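Local coordinates for butyryl-CoA dehydrogenase (Marinomonas mediterranea, PDB 6CXT), which belongs to the acyl-CoA dehydrogenase family of flavoproteins and binds flavin-adenine dinucleotide, at residues B[251-262]-B[285-296]; B[320-328]-B[355-366]. All coordinates share one frame; numbering follows the deposited sequence.

Interaction 1. Residues B[251-262]-B[285-296]; sequences VGAMQRDLNQCI and IADMGVRLESAR
With CG anti to the backbone N in both residues, the ends of Gln255 and Arg296 meet between neighbouring helices: Gln255 then bends at chi2 (61°) and Arg296 at chi3 (-67°), which turns the amide and the guanidinium almost coplanar, 14° apart. Arg296 NH2 donates to Gln255 OE1 at 2.9 Å, in the carbonyl plane and on a lone pair. A water closes the other route between the two groups, donating to Gln255 OE1 and accepting from Arg296 NH1, so OE1 takes two protons. The amide is held at its other end too, because Gln255 NE2 donates to Asn259 OD1 at 3.0 Å from above that residue's carbonyl plane.

Beside this polar end the packing is knobs-into-holes, running both ways. Leu292 drops among Val251, Met254, Gln255 and Leu258, its CD1 3.7 Å from Met254 CB and its CD2 3.5 Å from Gln255 OE1. Leu258 in turn sits among Ile285, Met288, Gly289 and Leu292; its CD1 meets Ile285 CG2 at 3.6 Å, while CD2 lies over bare backbone at Gly289 CA, 3.8 Å off. Further along, Cys261 SG touches Met288 CE at 3.9 Å.

The two segments run antiparallel, their axes 10.1 Å apart at closest approach, as neighbours in the helical bundle of the C-terminal acyl-CoA dehydrogenase domain. Helix 64-77 brings Glu72 to a salt bridge with Arg296 NE, helix 313-338 lies against Val251 and supplies Ser330 to Asp257, and a second subunit packs on Ile262 and Ile285 through its Leu377 and Leu379.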
loop_
_atom_site.group_PDB
_atom_site.type_symbol
_atom_site.label_atom_id
_atom_site.label_comp_id
_atom_site.label_asym_id
_atom_site.label_seq_id
_atom_site.Cartn_x
_atom_site.Cartn_y
_atom_site.Cartn_z
ATOM N N VAL B 251 -15.352 -11.068 9.512
ATOM C CA VAL B 251 -14.584 -10.707 10.705
ATOM C C VAL B 251 -14.269 -12.003 11.488
ATOM O O VAL B 251 -13.119 -12.235 11.888
ATOM C CB VAL B 251 -15.364 -9.723 11.615
ATOM C CG1 VAL B 251 -14.673 -9.557 12.977
ATOM C CG2 VAL B 251 -15.514 -8.349 10.927
ATOM N N GLY B 252 -15.260 -12.871 11.682
ATOM C CA GLY B 252 -14.976 -14.193 12.252
ATOM C C GLY B 252 -13.984 -15.002 11.408
ATOM O O GLY B 252 -13.014 -15.601 11.953
ATOM N N ALA B 253 -14.185 -15.037 10.083
ATOM C CA ALA B 253 -13.273 -15.789 9.239
ATOM C C ALA B 253 -11.812 -15.254 9.401
ATOM O O ALA B 253 -10.855 -16.042 9.394
ATOM C CB ALA B 253 -13.702 -15.764 7.773
ATOM N N MET B 254 -11.659 -13.953 9.552
ATOM C CA MET B 254 -10.317 -13.343 9.705
ATOM C C MET B 254 -9.702 -13.722 11.066
ATOM O O MET B 254 -8.507 -13.892 11.128
ATOM C CB MET B 254 -10.379 -11.803 9.550
ATOM C CG MET B 254 -10.477 -11.464 8.043
ATOM S SD MET B 254 -10.372 -9.675 7.897
ATOM C CE MET B 254 -12.020 -9.134 8.402
ATOM N N GLN B 255 -10.506 -13.821 12.116
ATOM C CA GLN B 255 -9.977 -14.284 13.450
ATOM C C GLN B 255 -9.401 -15.678 13.279
ATOM O O GLN B 255 -8.283 -15.970 13.739
ATOM C CB GLN B 255 -11.069 -14.280 14.546
ATOM C CG GLN B 255 -10.491 -14.642 15.936
ATOM C CD GLN B 255 -9.421 -13.634 16.390
ATOM O OE1 GLN B 255 -9.718 -12.451 16.556
ATOM N NE2 GLN B 255 -8.180 -14.093 16.594
ATOM N N ARG B 256 -10.099 -16.515 12.509
ATOM C CA ARG B 256 -9.611 -17.854 12.191
ATOM C C ARG B 256 -8.303 -17.857 11.392
ATOM O O ARG B 256 -7.359 -18.565 11.763
ATOM C CB ARG B 256 -10.678 -18.733 11.495
ATOM C CG ARG B 256 -10.115 -20.135 11.153
ATOM C CD ARG B 256 -11.152 -21.077 10.466
ATOM N NE ARG B 256 -11.651 -20.492 9.213
ATOM C CZ ARG B 256 -12.902 -20.061 9.002
ATOM N NH1 ARG B 256 -13.865 -20.159 9.949
ATOM N NH2 ARG B 256 -13.216 -19.577 7.797
ATOM N N ASP B 257 -8.241 -17.095 10.299
ATOM C CA ASP B 257 -6.995 -16.884 9.575
ATOM C C ASP B 257 -5.839 -16.493 10.515
ATOM O O ASP B 257 -4.738 -17.049 10.431
ATOM C CB ASP B 257 -7.126 -15.725 8.546
ATOM C CG ASP B 257 -7.912 -16.122 7.268
ATOM O OD1 ASP B 257 -8.183 -17.350 7.049
ATOM O OD2 ASP B 257 -8.208 -15.178 6.452
ATOM N N LEU B 258 -6.092 -15.522 11.362
ATOM C CA LEU B 258 -5.056 -15.002 12.270
ATOM C C LEU B 258 -4.580 -16.091 13.251
ATOM O O LEU B 258 -3.383 -16.290 13.414
ATOM C CB LEU B 258 -5.581 -13.797 13.020
ATOM C CG LEU B 258 -4.649 -13.175 14.072
ATOM C CD1 LEU B 258 -3.337 -12.721 13.404
ATOM C CD2 LEU B 258 -5.339 -11.963 14.723
ATOM N N ASN B 259 -5.529 -16.757 13.884
ATOM C CA ASN B 259 -5.234 -17.900 14.793
ATOM C C ASN B 259 -4.426 -18.960 14.120
ATOM O O ASN B 259 -3.422 -19.445 14.690
ATOM C CB ASN B 259 -6.528 -18.514 15.334
ATOM C CG ASN B 259 -7.215 -17.628 16.310
ATOM O OD1 ASN B 259 -6.672 -16.632 16.762
ATOM N ND2 ASN B 259 -8.461 -17.935 16.590
ATOM N N GLN B 260 -4.820 -19.336 12.900
ATOM C CA GLN B 260 -4.033 -20.292 12.104
ATOM C C GLN B 260 -2.607 -19.790 11.791
ATOM O O GLN B 260 -1.642 -20.544 11.919
ATOM C CB GLN B 260 -4.729 -20.695 10.776
ATOM C CG GLN B 260 -5.964 -21.545 11.037
ATOM C CD GLN B 260 -6.848 -21.714 9.810
ATOM O OE1 GLN B 260 -6.679 -21.042 8.784
ATOM N NE2 GLN B 260 -7.838 -22.570 9.943
ATOM N N CYS B 261 -2.450 -18.540 11.360
ATOM C CA CYS B 261 -1.098 -18.016 11.100
ATOM C C CYS B 261 -0.210 -17.991 12.388
ATOM O O CYS B 261 0.977 -18.214 12.265
ATOM C CB CYS B 261 -1.164 -16.572 10.530
ATOM S SG CYS B 261 -1.759 -16.733 8.817
ATOM N N ILE B 262 -0.787 -17.673 13.533
ATOM C CA ILE B 262 0.013 -17.549 14.782
ATOM C C ILE B 262 0.503 -18.956 15.141
ATOM O O ILE B 262 1.703 -19.180 15.340
ATOM C CB ILE B 262 -0.807 -16.915 15.910
ATOM C CG1 ILE B 262 -1.080 -15.404 15.585
ATOM C CG2 ILE B 262 -0.080 -17.058 17.257
ATOM C CD1 ILE B 262 -2.118 -14.809 16.523
ATOM N N ILE B 285 2.000 -10.745 10.357
ATOM C CA ILE B 285 0.920 -11.195 11.261
ATOM C C ILE B 285 0.425 -10.073 12.174
ATOM O O ILE B 285 -0.814 -9.969 12.449
ATOM C CB ILE B 285 1.355 -12.469 12.055
ATOM C CG1 ILE B 285 1.591 -13.583 11.035
ATOM C CG2 ILE B 285 0.263 -12.928 13.049
ATOM C CD1 ILE B 285 2.232 -14.858 11.638
ATOM N N ALA B 286 1.346 -9.237 12.655
ATOM C CA ALA B 286 0.941 -8.119 13.487
ATOM C C ALA B 286 -0.081 -7.226 12.715
ATOM O O ALA B 286 -1.095 -6.826 13.243
ATOM C CB ALA B 286 2.149 -7.275 13.874
ATOM N N ASP B 287 0.205 -6.987 11.448
ATOM C CA ASP B 287 -0.703 -6.157 10.638
ATOM C C ASP B 287 -2.022 -6.857 10.369
ATOM O O ASP B 287 -3.045 -6.180 10.273
ATOM C CB ASP B 287 -0.054 -5.756 9.312
ATOM C CG ASP B 287 1.031 -4.701 9.455
ATOM O OD1 ASP B 287 1.076 -3.942 10.464
ATOM O OD2 ASP B 287 1.917 -4.657 8.537
ATOM N N MET B 288 -2.044 -8.189 10.254
ATOM C CA MET B 288 -3.341 -8.895 10.189
ATOM C C MET B 288 -4.113 -8.630 11.481
ATOM O O MET B 288 -5.337 -8.404 11.464
ATOM C CB MET B 288 -3.119 -10.417 10.025
ATOM C CG MET B 288 -2.466 -10.827 8.718
ATOM S SD MET B 288 -2.012 -12.602 8.713
ATOM C CE MET B 288 -3.657 -13.315 8.694
ATOM N N GLY B 289 -3.416 -8.650 12.622
ATOM C CA GLY B 289 -4.117 -8.410 13.915
ATOM C C GLY B 289 -4.654 -6.970 13.986
ATOM O O GLY B 289 -5.782 -6.719 14.445
ATOM N N VAL B 290 -3.845 -6.036 13.518
ATOM C CA VAL B 290 -4.257 -4.619 13.508
ATOM C C VAL B 290 -5.523 -4.419 12.621
ATOM O O VAL B 290 -6.539 -3.829 13.062
ATOM C CB VAL B 290 -3.120 -3.709 13.025
ATOM C CG1 VAL B 290 -3.620 -2.239 12.880
ATOM C CG2 VAL B 290 -1.913 -3.803 14.004
ATOM N N ARG B 291 -5.425 -4.894 11.392
ATOM C CA ARG B 291 -6.533 -4.709 10.456
ATOM C C ARG B 291 -7.808 -5.421 10.952
ATOM O O ARG B 291 -8.905 -4.903 10.757
ATOM C CB ARG B 291 -6.128 -5.203 9.059
ATOM C CG ARG B 291 -5.090 -4.256 8.405
ATOM C CD ARG B 291 -4.878 -4.696 6.923
ATOM N NE ARG B 291 -4.658 -6.175 6.811
ATOM C CZ ARG B 291 -3.473 -6.780 6.606
ATOM N NH1 ARG B 291 -2.362 -6.063 6.518
ATOM N NH2 ARG B 291 -3.425 -8.125 6.524
ATOM N N LEU B 292 -7.645 -6.553 11.651
ATOM C CA LEU B 292 -8.778 -7.244 12.201
ATOM C C LEU B 292 -9.413 -6.495 13.384
ATOM O O LEU B 292 -10.651 -6.353 13.455
ATOM C CB LEU B 292 -8.365 -8.665 12.614
ATOM C CG LEU B 292 -9.461 -9.491 13.320
ATOM C CD1 LEU B 292 -10.728 -9.579 12.424
ATOM C CD2 LEU B 292 -8.919 -10.903 13.549
ATOM N N GLU B 293 -8.595 -6.011 14.325
ATOM C CA GLU B 293 -9.178 -5.213 15.436
ATOM C C GLU B 293 -9.953 -4.024 14.886
ATOM O O GLU B 293 -11.078 -3.742 15.316
ATOM C CB GLU B 293 -8.124 -4.735 16.466
ATOM C CG GLU B 293 -8.813 -4.093 17.680
ATOM C CD GLU B 293 -7.871 -3.249 18.546
ATOM O OE1 GLU B 293 -7.797 -2.020 18.321
ATOM O OE2 GLU B 293 -7.179 -3.819 19.429
ATOM N N SER B 294 -9.333 -3.340 13.930
ATOM C CA SER B 294 -9.943 -2.229 13.267
ATOM C C SER B 294 -11.296 -2.612 12.615
ATOM O O SER B 294 -12.308 -1.941 12.883
ATOM C CB SER B 294 -8.993 -1.750 12.179
ATOM O OG SER B 294 -9.634 -0.757 11.366
ATOM N N ALA B 295 -11.303 -3.661 11.784
ATOM C CA ALA B 295 -12.536 -4.046 11.035
ATOM C C ALA B 295 -13.656 -4.440 12.018
ATOM O O ALA B 295 -14.838 -4.054 11.822
ATOM C CB ALA B 295 -12.228 -5.186 10.073
ATOM N N ARG B 296 -13.287 -5.169 13.086
ATOM C CA ARG B 296 -14.242 -5.615 14.119
ATOM C C ARG B 296 -14.860 -4.416 14.841
ATOM O O ARG B 296 -16.068 -4.385 15.072
ATOM C CB ARG B 296 -13.567 -6.568 15.121
ATOM C CG ARG B 296 -14.508 -7.028 16.208
ATOM C CD ARG B 296 -13.860 -7.977 17.186
ATOM N NE ARG B 296 -13.507 -9.254 16.572
ATOM C CZ ARG B 296 -12.279 -9.740 16.513
ATOM N NH1 ARG B 296 -11.243 -9.050 17.008
ATOM N NH2 ARG B 296 -12.073 -10.939 16.006
HETATM O O HOH W 1 -8.610 -10.131 17.148
#

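Interaction 2. Residues B[320-328]-B[355-366]; sequences KLAISEAFV and DALGSVLFSGTS. With FK4 (S-[2-({N-[(2R)-2-hydroxy-4-{[(R)-hydroxy(oxo)-lambda~5~-phosphanyl]oxy}-3,3-dimethylbutanoyl]-beta-alanyl}amino)ethyl] 1H-pyrrole-2-carbothioate), chain C; EDO (1,2-ethanediol), chain E.
Lys320 drives its ammonium into the turn after helix 351-359 and donates to three backbone carbonyls there: Gly364 O at 2.7 Å, Ser359 O at 2.8 Å and Phe362 O at 3.0 Å from NZ. With CG anti to the backbone N, the chain bends once at chi2 (-76°) and then runs extended to NZ. The approach to Phe362 O is nearly along the C=O axis. A water also accepts from NZ and donates to Ser324 OG and Ser366 OG, so four bonds grip the charge and tie down the turn.

Packing is close where the helices run antiparallel, their axes 8.2 Å apart. Ala356 CB sits over one face of the Phe327 ring, 3.7 Å from its centroid, a CH-pi contact. Ser359 OG meets Ser324 CB at 3.2 Å while bonding to Ala356 O of its own helix.

In this acyl-CoA dehydrogenase C-terminal domain the turn 361-365 lines both ligand pockets. Ser363 N donates almost straight (177°) to FK4 O25 at 2.9 Å, and Thr365 OG1, at the N-cap of helix 366-377, is hydrogen-bonded to O2B of the flavin-adenine dinucleotide.

The looser side is at Glu325, partly exposed, where the links are mainly polar. Ser366 OG donates to Glu325 OE2 at 2.6 Å, on the anti side of the carboxylate. Arg336 of a third subunit takes Glu325 OE1 in a salt bridge.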
loop_
_atom_site.group_PDB
_atom_site.type_symbol
_atom_site.label_atom_id
_atom_site.label_comp_id
_atom_site.label_asym_id
_atom_site.label_seq_id
_atom_site.Cartn_x
_atom_site.Cartn_y
_atom_site.Cartn_z
ATOM N N LYS B 320 -18.275 -2.187 5.778
ATOM C CA LYS B 320 -18.319 -3.162 4.654
ATOM C C LYS B 320 -16.955 -3.098 3.917
ATOM O O LYS B 320 -16.332 -4.134 3.579
ATOM C CB LYS B 320 -19.445 -2.760 3.651
ATOM C CG LYS B 320 -19.787 -3.829 2.615
ATOM C CD LYS B 320 -18.784 -3.981 1.474
ATOM C CE LYS B 320 -19.417 -4.705 0.297
ATOM N NZ LYS B 320 -18.509 -4.971 -0.879
ATOM N N LEU B 321 -16.542 -1.871 3.601
ATOM C CA LEU B 321 -15.275 -1.658 2.869
ATOM C C LEU B 321 -14.087 -2.208 3.696
ATOM O O LEU B 321 -13.284 -2.965 3.173
ATOM C CB LEU B 321 -15.091 -0.154 2.610
ATOM C CG LEU B 321 -13.812 0.289 1.896
ATOM C CD1 LEU B 321 -13.782 -0.348 0.513
ATOM C CD2 LEU B 321 -13.771 1.850 1.847
ATOM N N ALA B 322 -13.986 -1.805 4.946
ATOM C CA ALA B 322 -12.815 -2.170 5.753
ATOM C C ALA B 322 -12.786 -3.695 5.939
ATOM O O ALA B 322 -11.698 -4.295 5.853
ATOM C CB ALA B 322 -12.855 -1.471 7.100
ATOM N N ILE B 323 -13.947 -4.317 6.225
ATOM C CA ILE B 323 -13.983 -5.768 6.466
ATOM C C ILE B 323 -13.572 -6.520 5.196
ATOM O O ILE B 323 -12.727 -7.454 5.246
ATOM C CB ILE B 323 -15.400 -6.242 6.933
ATOM C CG1 ILE B 323 -15.657 -5.718 8.357
ATOM C CG2 ILE B 323 -15.509 -7.792 6.909
ATOM C CD1 ILE B 323 -17.126 -5.817 8.775
ATOM N N SER B 324 -14.177 -6.139 4.062
ATOM C CA SER B 324 -13.992 -6.913 2.858
ATOM C C SER B 324 -12.517 -6.709 2.375
ATOM O O SER B 324 -11.853 -7.680 1.967
ATOM C CB SER B 324 -15.003 -6.484 1.765
ATOM O OG SER B 324 -14.843 -5.084 1.475
ATOM N N GLU B 325 -12.018 -5.475 2.479
ATOM C CA GLU B 325 -10.600 -5.226 2.099
ATOM C C GLU B 325 -9.611 -5.949 3.039
ATOM O O GLU B 325 -8.602 -6.533 2.568
ATOM C CB GLU B 325 -10.263 -3.721 1.938
ATOM C CG GLU B 325 -11.095 -3.081 0.791
ATOM C CD GLU B 325 -10.710 -3.552 -0.608
ATOM O OE1 GLU B 325 -9.660 -4.243 -0.804
ATOM O OE2 GLU B 325 -11.450 -3.224 -1.606
ATOM N N ALA B 326 -9.907 -5.914 4.333
ATOM C CA ALA B 326 -9.042 -6.637 5.288
ATOM C C ALA B 326 -9.068 -8.144 4.997
ATOM O O ALA B 326 -8.057 -8.819 5.118
ATOM C CB ALA B 326 -9.441 -6.329 6.736
ATOM N N PHE B 327 -10.225 -8.658 4.557
ATOM C CA PHE B 327 -10.407 -10.062 4.328
ATOM C C PHE B 327 -9.587 -10.494 3.114
ATOM O O PHE B 327 -8.951 -11.543 3.137
ATOM C CB PHE B 327 -11.923 -10.422 4.241
ATOM C CG PHE B 327 -12.235 -11.893 4.149
ATOM C CD1 PHE B 327 -11.410 -12.879 4.740
ATOM C CD2 PHE B 327 -13.448 -12.301 3.549
ATOM C CE1 PHE B 327 -11.757 -14.254 4.698
ATOM C CE2 PHE B 327 -13.773 -13.653 3.489
ATOM C CZ PHE B 327 -12.929 -14.632 4.058
ATOM N N VAL B 328 -9.527 -9.667 2.079
ATOM C CA VAL B 328 -8.660 -9.978 0.926
ATOM C C VAL B 328 -7.172 -10.013 1.397
ATOM O O VAL B 328 -6.418 -10.937 1.059
ATOM C CB VAL B 328 -8.845 -8.884 -0.198
ATOM C CG1 VAL B 328 -7.736 -8.970 -1.263
ATOM C CG2 VAL B 328 -10.215 -9.083 -0.897
ATOM N N ASP B 355 -12.832 -16.544 -1.283
ATOM C CA ASP B 355 -14.080 -16.016 -0.739
ATOM C C ASP B 355 -14.013 -14.542 -0.569
ATOM O O ASP B 355 -15.001 -13.840 -0.850
ATOM C CB ASP B 355 -14.421 -16.687 0.615
ATOM C CG ASP B 355 -14.684 -18.184 0.452
ATOM O OD1 ASP B 355 -14.829 -18.698 -0.710
ATOM O OD2 ASP B 355 -14.757 -18.885 1.485
ATOM N N ALA B 356 -12.847 -14.039 -0.124
ATOM C CA ALA B 356 -12.668 -12.621 0.134
ATOM C C ALA B 356 -12.852 -11.783 -1.129
ATOM O O ALA B 356 -13.408 -10.661 -1.073
ATOM C CB ALA B 356 -11.288 -12.320 0.759
ATOM N N LEU B 357 -12.393 -12.320 -2.259
ATOM C CA LEU B 357 -12.475 -11.558 -3.494
ATOM C C LEU B 357 -13.965 -11.353 -3.925
ATOM O O LEU B 357 -14.248 -10.385 -4.636
ATOM C CB LEU B 357 -11.667 -12.207 -4.610
ATOM C CG LEU B 357 -10.152 -11.877 -4.425
ATOM C CD1 LEU B 357 -9.262 -12.838 -5.224
ATOM C CD2 LEU B 357 -9.869 -10.402 -4.781
ATOM N N GLY B 358 -14.833 -12.262 -3.508
ATOM C CA GLY B 358 -16.305 -12.066 -3.647
ATOM C C GLY B 358 -16.767 -10.871 -2.799
ATOM O O GLY B 358 -17.535 -10.021 -3.283
ATOM N N SER B 359 -16.264 -10.786 -1.551
ATOM C CA SER B 359 -16.768 -9.834 -0.559
ATOM C C SER B 359 -16.507 -8.351 -0.953
ATOM O O SER B 359 -17.235 -7.472 -0.449
ATOM C CB SER B 359 -16.233 -10.115 0.836
ATOM O OG SER B 359 -14.884 -9.605 0.928
ATOM N N VAL B 360 -15.492 -8.075 -1.786
ATOM C CA VAL B 360 -15.254 -6.695 -2.324
ATOM C C VAL B 360 -16.117 -6.369 -3.585
ATOM O O VAL B 360 -16.004 -5.261 -4.136
ATOM C CB VAL B 360 -13.771 -6.395 -2.652
ATOM C CG1 VAL B 360 -12.944 -6.593 -1.357
ATOM C CG2 VAL B 360 -13.238 -7.348 -3.732
ATOM N N LEU B 361 -16.932 -7.332 -4.015
ATOM C CA LEU B 361 -17.845 -7.124 -5.166
ATOM C C LEU B 361 -19.308 -7.085 -4.737
ATOM O O LEU B 361 -19.993 -6.086 -5.041
ATOM C CB LEU B 361 -17.669 -8.256 -6.180
ATOM C CG LEU B 361 -16.238 -8.361 -6.722
ATOM C CD1 LEU B 361 -16.165 -9.565 -7.639
ATOM C CD2 LEU B 361 -15.734 -7.067 -7.435
ATOM N N PHE B 362 -19.786 -8.111 -4.030
ATOM C CA PHE B 362 -21.227 -8.195 -3.710
ATOM C C PHE B 362 -21.607 -7.171 -2.646
ATOM O O PHE B 362 -20.739 -6.682 -1.902
ATOM C CB PHE B 362 -21.700 -9.628 -3.371
ATOM C CG PHE B 362 -20.963 -10.280 -2.234
ATOM C CD1 PHE B 362 -21.084 -9.816 -0.899
ATOM C CD2 PHE B 362 -20.181 -11.420 -2.499
ATOM C CE1 PHE B 362 -20.412 -10.458 0.145
ATOM C CE2 PHE B 362 -19.490 -12.057 -1.455
ATOM C CZ PHE B 362 -19.618 -11.596 -0.146
ATOM N N SER B 363 -22.894 -6.829 -2.572
ATOM C CA SER B 363 -23.391 -5.772 -1.706
ATOM C C SER B 363 -22.849 -4.371 -2.081
ATOM O O SER B 363 -22.864 -3.474 -1.274
ATOM C CB SER B 363 -23.145 -6.042 -0.214
ATOM O OG SER B 363 -23.319 -7.427 0.065
ATOM N N GLY B 364 -22.434 -4.193 -3.319
ATOM C CA GLY B 364 -21.781 -2.945 -3.789
ATOM C C GLY B 364 -20.257 -3.081 -3.751
ATOM O O GLY B 364 -19.707 -3.401 -2.683
ATOM N N THR B 365 -19.590 -2.833 -4.851
ATOM C CA THR B 365 -18.127 -2.959 -4.863
ATOM C C THR B 365 -17.469 -1.954 -3.909
ATOM O O THR B 365 -18.104 -0.952 -3.444
ATOM C CB THR B 365 -17.509 -2.728 -6.234
ATOM O OG1 THR B 365 -17.609 -1.321 -6.567
ATOM C CG2 THR B 365 -18.178 -3.621 -7.333
ATOM N N SER B 366 -16.162 -2.170 -3.643
ATOM C CA SER B 366 -15.437 -1.198 -2.815
ATOM C C SER B 366 -15.571 0.222 -3.398
ATOM O O SER B 366 -15.601 1.193 -2.660
ATOM C CB SER B 366 -13.933 -1.662 -2.790
ATOM O OG SER B 366 -13.969 -2.946 -2.096
HETATM O O01 FK4 C . -28.327 4.811 -1.278
HETATM P P02 FK4 C . -28.895 4.888 -2.734
HETATM O O03 FK4 C . -28.073 4.158 -3.853
HETATM C C04 FK4 C . -26.676 4.166 -3.782
HETATM C C05 FK4 C . -25.970 4.026 -5.097
HETATM C C06 FK4 C . -24.445 4.005 -4.810
HETATM C C07 FK4 C . -26.366 5.241 -5.978
HETATM C C08 FK4 C . -26.420 2.751 -5.859
HETATM O O09 FK4 C . -26.036 2.760 -7.212
HETATM C C10 FK4 C . -25.981 1.442 -5.172
HETATM N N11 FK4 C . -25.120 0.614 -6.004
HETATM C C12 FK4 C . -24.636 -0.604 -5.456
HETATM C C13 FK4 C . -25.569 -1.792 -5.779
HETATM C C14 FK4 C . -25.478 -2.876 -4.791
HETATM N N15 FK4 C . -25.824 -4.101 -5.372
HETATM C C16 FK4 C . -25.884 -5.299 -4.534
HETATM C C17 FK4 C . -26.892 -6.327 -5.085
HETATM S S18 FK4 C . -27.350 -7.541 -3.881
HETATM C C19 FK4 C . -25.789 -8.345 -3.518
HETATM C C20 FK4 C . -26.164 -9.504 -2.681
HETATM C C21 FK4 C . -25.391 -10.589 -2.333
HETATM C C22 FK4 C . -26.208 -11.381 -1.501
HETATM C C23 FK4 C . -27.472 -10.754 -1.373
HETATM N N24 FK4 C . -27.462 -9.603 -2.078
HETATM O O25 FK4 C . -24.832 -8.199 -4.311
HETATM O O26 FK4 C . -25.184 -2.727 -3.607
HETATM O O27 FK4 C . -26.260 1.103 -3.973
HETATM O O28 FK4 C . -30.266 4.296 -2.715
HETATM C C1 EDO E . -17.359 -22.736 0.167
HETATM O O1 EDO E . -18.746 -22.408 0.348
HETATM C C2 EDO E . -16.433 -22.323 1.337
HETATM O O2 EDO E . -16.575 -20.887 1.450
HETATM O O HOH W 2 -16.080 -3.683 -0.458
#

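How the interactions relate
Both contacts lie in the helical C-terminal domain, on the same side of the chain's centre, with their own centres 15 Å apart. They come in series: 251-262 and 285-296 close interaction 1 before 320-328 opens interaction 2, and the helices 279-306 and 313-338 are consecutive in the chain. Helix 313-338 joins the two, since Met254 and Val251 of interaction 1 pack directly on Ile323, Ala326 and Phe327, with Met254 SD 3.5 Å from Phe327 N. One continuous core therefore runs from the helix pair of interaction 1 to the turn of interaction 2, which touches the cofactor and FK4; both contacts also lie against other subunits, interaction 1 the second and interaction 2 chiefly the third.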